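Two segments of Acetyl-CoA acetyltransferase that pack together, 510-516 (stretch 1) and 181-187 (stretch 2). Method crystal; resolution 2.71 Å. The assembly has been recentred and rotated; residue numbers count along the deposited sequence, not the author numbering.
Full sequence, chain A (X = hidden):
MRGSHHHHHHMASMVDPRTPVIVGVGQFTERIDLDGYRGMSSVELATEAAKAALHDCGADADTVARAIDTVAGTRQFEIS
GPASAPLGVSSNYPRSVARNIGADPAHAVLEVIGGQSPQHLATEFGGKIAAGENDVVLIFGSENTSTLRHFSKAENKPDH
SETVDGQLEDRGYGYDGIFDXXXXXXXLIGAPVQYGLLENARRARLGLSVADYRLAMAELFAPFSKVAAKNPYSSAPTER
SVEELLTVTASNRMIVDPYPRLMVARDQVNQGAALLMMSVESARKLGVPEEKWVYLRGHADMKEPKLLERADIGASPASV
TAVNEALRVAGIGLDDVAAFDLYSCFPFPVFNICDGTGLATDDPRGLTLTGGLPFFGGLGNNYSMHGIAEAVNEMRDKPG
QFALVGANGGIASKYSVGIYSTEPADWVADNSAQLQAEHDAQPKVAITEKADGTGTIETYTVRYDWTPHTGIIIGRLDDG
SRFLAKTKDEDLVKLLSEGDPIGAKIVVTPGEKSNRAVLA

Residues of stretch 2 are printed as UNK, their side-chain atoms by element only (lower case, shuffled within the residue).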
ATOM      1  N   PRO A 510      15.075 -21.457  24.010  1.00 61.85           N
ATOM      2  CA  PRO A 510      15.213 -21.777  22.591  1.00 62.39           C
ATOM      3  C   PRO A 510      14.448 -23.047  22.161  1.00 62.94           C
ATOM      4  O   PRO A 510      14.068 -23.868  22.999  1.00 62.58           O
ATOM      5  CB  PRO A 510      16.719 -22.002  22.431  1.00 62.31           C
ATOM      6  CG  PRO A 510      17.162 -22.447  23.764  1.00 61.98           C
ATOM      7  CD  PRO A 510      16.343 -21.639  24.726  1.00 62.03           C
ATOM      8  N   GLY A 511      14.225 -23.165  20.853  1.00 63.65           N
ATOM      9  CA  GLY A 511      13.728 -24.378  20.215  1.00 64.38           C
ATOM     10  C   GLY A 511      13.783 -24.110  18.728  1.00 65.14           C
ATOM     11  O   GLY A 511      13.408 -23.023  18.294  1.00 65.20           O
ATOM     12  N   GLU A 512      14.091 -25.157  17.979  1.00 66.03           N
ATOM     13  CA  GLU A 512      14.226 -25.132  16.538  1.00 66.98           C
ATOM     14  C   GLU A 512      12.925 -25.132  15.793  1.00 66.77           C
ATOM     15  O   GLU A 512      12.902 -25.201  14.590  1.00 67.43           O
ATOM     16  CB  GLU A 512      15.021 -26.330  16.067  1.00 67.48           C
ATOM     17  CG  GLU A 512      15.598 -27.155  17.152  1.00 70.06           C
ATOM     18  CD  GLU A 512      16.580 -28.158  16.619  1.00 72.46           C
ATOM     19  OE1 GLU A 512      17.414 -28.645  17.405  1.00 72.02           O
ATOM     20  OE2 GLU A 512      16.533 -28.439  15.408  1.00 71.65           O
ATOM     21  N   LYS A 513      11.823 -25.061  16.493  1.00 66.18           N
ATOM     22  CA  LYS A 513      10.584 -24.844  15.812  1.00 65.85           C
ATOM     23  C   LYS A 513      10.139 -23.433  16.160  1.00 65.66           C
ATOM     24  O   LYS A 513       9.942 -22.611  15.309  1.00 66.12           O
ATOM     25  CB  LYS A 513       9.564 -25.869  16.282  1.00 65.81           C
ATOM     26  CG  LYS A 513       9.346 -27.084  15.416  1.00 64.57           C
ATOM     27  CD  LYS A 513      10.233 -27.106  14.225  1.00 63.11           C
ATOM     28  CE  LYS A 513      10.779 -28.468  13.959  1.00 61.15           C
ATOM     29  NZ  LYS A 513      10.878 -28.738  12.538  1.00 57.35           N
ATOM     30  N   SER A 514      10.003 -23.162  17.443  1.00 65.07           N
ATOM     31  CA  SER A 514       9.725 -21.847  17.923  1.00 64.57           C
ATOM     32  C   SER A 514      10.340 -21.716  19.283  1.00 64.07           C
ATOM     33  O   SER A 514      10.384 -22.664  20.015  1.00 63.92           O
ATOM     34  CB  SER A 514       8.236 -21.650  18.048  1.00 64.77           C
ATOM     35  OG  SER A 514       7.750 -22.212  19.252  1.00 65.42           O
ATOM     36  N   ASN A 515      10.795 -20.524  19.612  1.00 63.37           N
ATOM     37  CA  ASN A 515      11.267 -20.182  20.931  1.00 62.69           C
ATOM     38  C   ASN A 515      10.047 -19.878  21.728  1.00 62.72           C
ATOM     39  O   ASN A 515       9.173 -19.293  21.214  1.00 63.79           O
ATOM     40  CB  ASN A 515      12.106 -18.916  20.879  1.00 62.46           C
ATOM     41  CG  ASN A 515      13.276 -19.022  19.997  1.00 60.50           C
ATOM     42  OD1 ASN A 515      13.871 -20.049  19.840  1.00 58.58           O
ATOM     43  ND2 ASN A 515      13.624 -17.935  19.422  1.00 58.74           N
ATOM     44  N   ARG A 516       9.959 -20.266  22.976  1.00 61.96           N
ATOM     45  CA  ARG A 516       8.714 -20.106  23.692  1.00 61.61           C
ATOM     46  C   ARG A 516       8.980 -19.118  24.785  1.00 60.61           C
ATOM     47  O   ARG A 516      10.102 -18.817  25.019  1.00 59.99           O
ATOM     48  CB  ARG A 516       8.264 -21.457  24.259  1.00 61.85           C
ATOM     49  CG  ARG A 516       7.014 -22.062  23.618  1.00 63.48           C
ATOM     50  CD  ARG A 516       7.337 -23.006  22.468  1.00 66.04           C
ATOM     51  NE  ARG A 516       6.378 -24.095  22.241  1.00 65.97           N
ATOM     52  CZ  ARG A 516       6.702 -25.385  22.266  1.00 65.12           C
ATOM     53  NH1 ARG A 516       7.925 -25.749  22.545  1.00 63.35           N
ATOM     54  NH2 ARG A 516       5.806 -26.313  22.036  1.00 63.16           N
ATOM     55  N   UNK A 181      11.205 -17.419   6.948  1.00 30.00           N
ATOM     56  CA  UNK A 181      12.467 -17.818   7.512  1.00 30.00           C
ATOM     57  C   UNK A 181      12.263 -18.149   8.955  1.00 30.00           C
ATOM     58  O   UNK A 181      11.511 -19.019   9.323  1.00 30.00           O
ATOM     59  o   UNK A 181      11.911 -16.026   5.264  1.00 20.00           O
ATOM     60  c   UNK A 181      12.745 -15.297   7.351  1.00 20.00           C
ATOM     61  c   UNK A 181      13.420 -16.642   7.442  1.00 20.00           C
ATOM     62  o   UNK A 181      11.961 -13.900   5.579  1.00 20.00           O
ATOM     63  c   UNK A 181      12.161 -15.052   5.975  1.00 20.00           C
ATOM     64  N   UNK A 182      12.958 -17.379   9.760  1.00 30.00           N
ATOM     65  CA  UNK A 182      12.885 -17.387  11.188  1.00 30.00           C
ATOM     66  C   UNK A 182      11.676 -16.634  11.640  1.00 30.00           C
ATOM     67  O   UNK A 182      11.443 -16.506  12.794  1.00 30.00           O
ATOM     68  o   UNK A 182      14.420 -15.754  17.239  1.00 20.00           O
ATOM     69  c   UNK A 182      14.342 -15.986  15.904  1.00 20.00           C
ATOM     70  c   UNK A 182      14.111 -14.963  15.067  1.00 20.00           C
ATOM     71  c   UNK A 182      14.498 -17.243  15.419  1.00 20.00           C
ATOM     72  c   UNK A 182      14.176 -16.441  13.197  1.00 20.00           C
ATOM     73  c   UNK A 182      14.033 -15.182  13.720  1.00 20.00           C
ATOM     74  c   UNK A 182      14.117 -16.676  11.714  1.00 20.00           C
ATOM     75  c   UNK A 182      14.431 -17.470  14.075  1.00 20.00           C
ATOM     76  N   UNK A 183      10.889 -16.121  10.728  1.00 57.07           N
ATOM     77  CA  UNK A 183       9.712 -15.411  11.126  1.00 56.68           C
ATOM     78  C   UNK A 183       8.560 -16.285  10.702  1.00 56.60           C
ATOM     79  O   UNK A 183       7.542 -16.363  11.319  1.00 55.70           O
ATOM     80  c   UNK A 183       9.752 -13.996  10.536  1.00 56.76           C
ATOM     81  o   UNK A 183       8.672 -13.778   9.646  1.00 55.11           O
ATOM     82  c   UNK A 183      10.978 -13.832   9.766  1.00 57.68           C
ATOM     83  N   UNK A 184       8.782 -17.038   9.668  1.00 57.49           N
ATOM     84  CA  UNK A 184       7.771 -17.937   9.218  1.00 58.53           C
ATOM     85  C   UNK A 184       7.501 -18.956  10.283  1.00 59.11           C
ATOM     86  O   UNK A 184       6.382 -19.137  10.672  1.00 59.56           O
ATOM     87  c   UNK A 184       8.988 -17.590   5.763  1.00 56.02           C
ATOM     88  c   UNK A 184       8.190 -18.620   7.923  1.00 58.65           C
ATOM     89  c   UNK A 184       7.863 -17.737   6.729  1.00 57.46           C
ATOM     90  c   UNK A 184       7.525 -19.951   7.785  1.00 58.61           C
ATOM     91  N   UNK A 185       8.522 -19.634  10.759  1.00 60.21           N
ATOM     92  CA  UNK A 185       8.294 -20.653  11.755  1.00 60.40           C
ATOM     93  C   UNK A 185       7.839 -20.100  13.067  1.00 60.31           C
ATOM     94  O   UNK A 185       7.651 -20.817  13.998  1.00 60.16           O
ATOM     95  c   UNK A 185      10.837 -20.747  12.158  1.00 60.81           C
ATOM     96  c   UNK A 185      11.702 -21.478  13.143  1.00 61.10           C
ATOM     97  n   UNK A 185      13.381 -21.433  15.431  1.00 60.31           N
ATOM     98  n   UNK A 185      13.072 -21.020  13.190  1.00 60.84           N
ATOM     99  n   UNK A 185      15.048 -20.568  14.207  1.00 60.03           N
ATOM    100  c   UNK A 185       9.539 -21.496  11.978  1.00 60.65           C
ATOM    101  c   UNK A 185      13.829 -21.016  14.278  1.00 60.65           C
ATOM    102  N   UNK A 186       7.627 -18.811  13.139  1.00 60.69           N
ATOM    103  CA  UNK A 186       7.146 -18.236  14.375  1.00 60.82           C
ATOM    104  C   UNK A 186       5.721 -17.746  14.276  1.00 61.60           C
ATOM    105  O   UNK A 186       5.098 -17.460  15.261  1.00 61.73           O
ATOM    106  c   UNK A 186       9.151 -17.585  15.740  1.00 58.14           C
ATOM    107  n   UNK A 186      10.444 -18.204  17.375  1.00 55.49           N
ATOM    108  n   UNK A 186      10.366 -17.998  15.265  1.00 56.89           N
ATOM    109  c   UNK A 186       9.207 -17.720  17.074  1.00 56.14           C
ATOM    110  c   UNK A 186      11.126 -18.364  16.267  1.00 54.82           C
ATOM    111  c   UNK A 186       8.060 -17.118  14.848  1.00 60.11           C
ATOM    112  N   UNK A 187       5.189 -17.665  13.081  1.00 62.45           N
ATOM    113  CA  UNK A 187       3.798 -17.337  12.961  1.00 63.53           C
ATOM    114  C   UNK A 187       3.573 -16.167  12.072  1.00 64.00           C
ATOM    115  O   UNK A 187       2.469 -15.860  11.718  1.00 64.94           O
TER

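Position 181 has five side-chain atoms: three carbons in a row, the third carrying two oxygens. That is a carboxylate on a two-carbon stem. It lies out of reach of stretch 1. The residue is Glu-181.

Position 182 has eight side-chain atoms: one carbon, then a ring of six carbons bearing one oxygen. The CA-to-CB bond points sideways, but the end of the side chain comes nearer to stretch 1. The ring oxygen lies near the side chain of Asn-515. A phenol ring means Tyr-182. Tyr-182 OH lies 3.2 Å from Asn-515 ND2, which sits at the ring edge, near the ring plane. Both atoms are hydrogen-bonded elsewhere in the structure.

Position 183 has three side-chain atoms: one carbon carrying an oxygen and a second carbon. It makes no contact with stretch 1. The residue is Thr-183.

Position 184 has four carbons and no polar atom. The chain forks at the first carbon, and one arm is two carbons long. It too is out of reach. The residue is Ile-184, where a short 3-10 segment begins that runs to position 186.

Position 185 has three carbons, a nitrogen, then a carbon carrying two more nitrogens. The chain runs past Lys-513 O to Gly-511 O. This is a guanidinium, so the residue is Arg-185. Its CA-to-CB bond points toward stretch 1, and 73 Å² of the residue is covered, the largest share in the contact. Arg-185 CD lies 3.0 Å from Lys-513 O. Arg-185 NH1 reaches 3.3 Å from Gly-511 O, near the guanidinium plane.

Position 186 has one carbon, then a five-membered ring of three carbons and two nitrogens. One ring nitrogen lies near Asn-515 N. An imidazole means His-186. His-186 ND1 donates to Tyr-182 O at 3.1 Å. His-186 NE2 accepts from Asn-515 N at 3.2 Å, with a nearly straight angle of 169°.

Position 187 has no side-chain atoms and is Gly-187. Its phi is 126°. At these backbone angles a CB would be jammed against the carbonyl O of His-186, which by itself calls for glycine.

The contact is small, burying 273 Å² in all, and it joins residues at least 326 apart in sequence. Its one assigned hydrogen bond across the stretches links Asn-515 N to His-186 NE2. His-186 ND1 donates within stretch 2 and NE2 accepts from stretch 1, so the ring is held at both nitrogens. Within stretch 1, Gly-511 N donates to Asn-515 OD1 at 3.3 Å, linking Gly-511 to Asn-515, four residues on. Arg-185 extends along this loop, its side chain passing Lys-513 O on the way to Gly-511 O.

Stretch 2 181-187: EYTIRHG
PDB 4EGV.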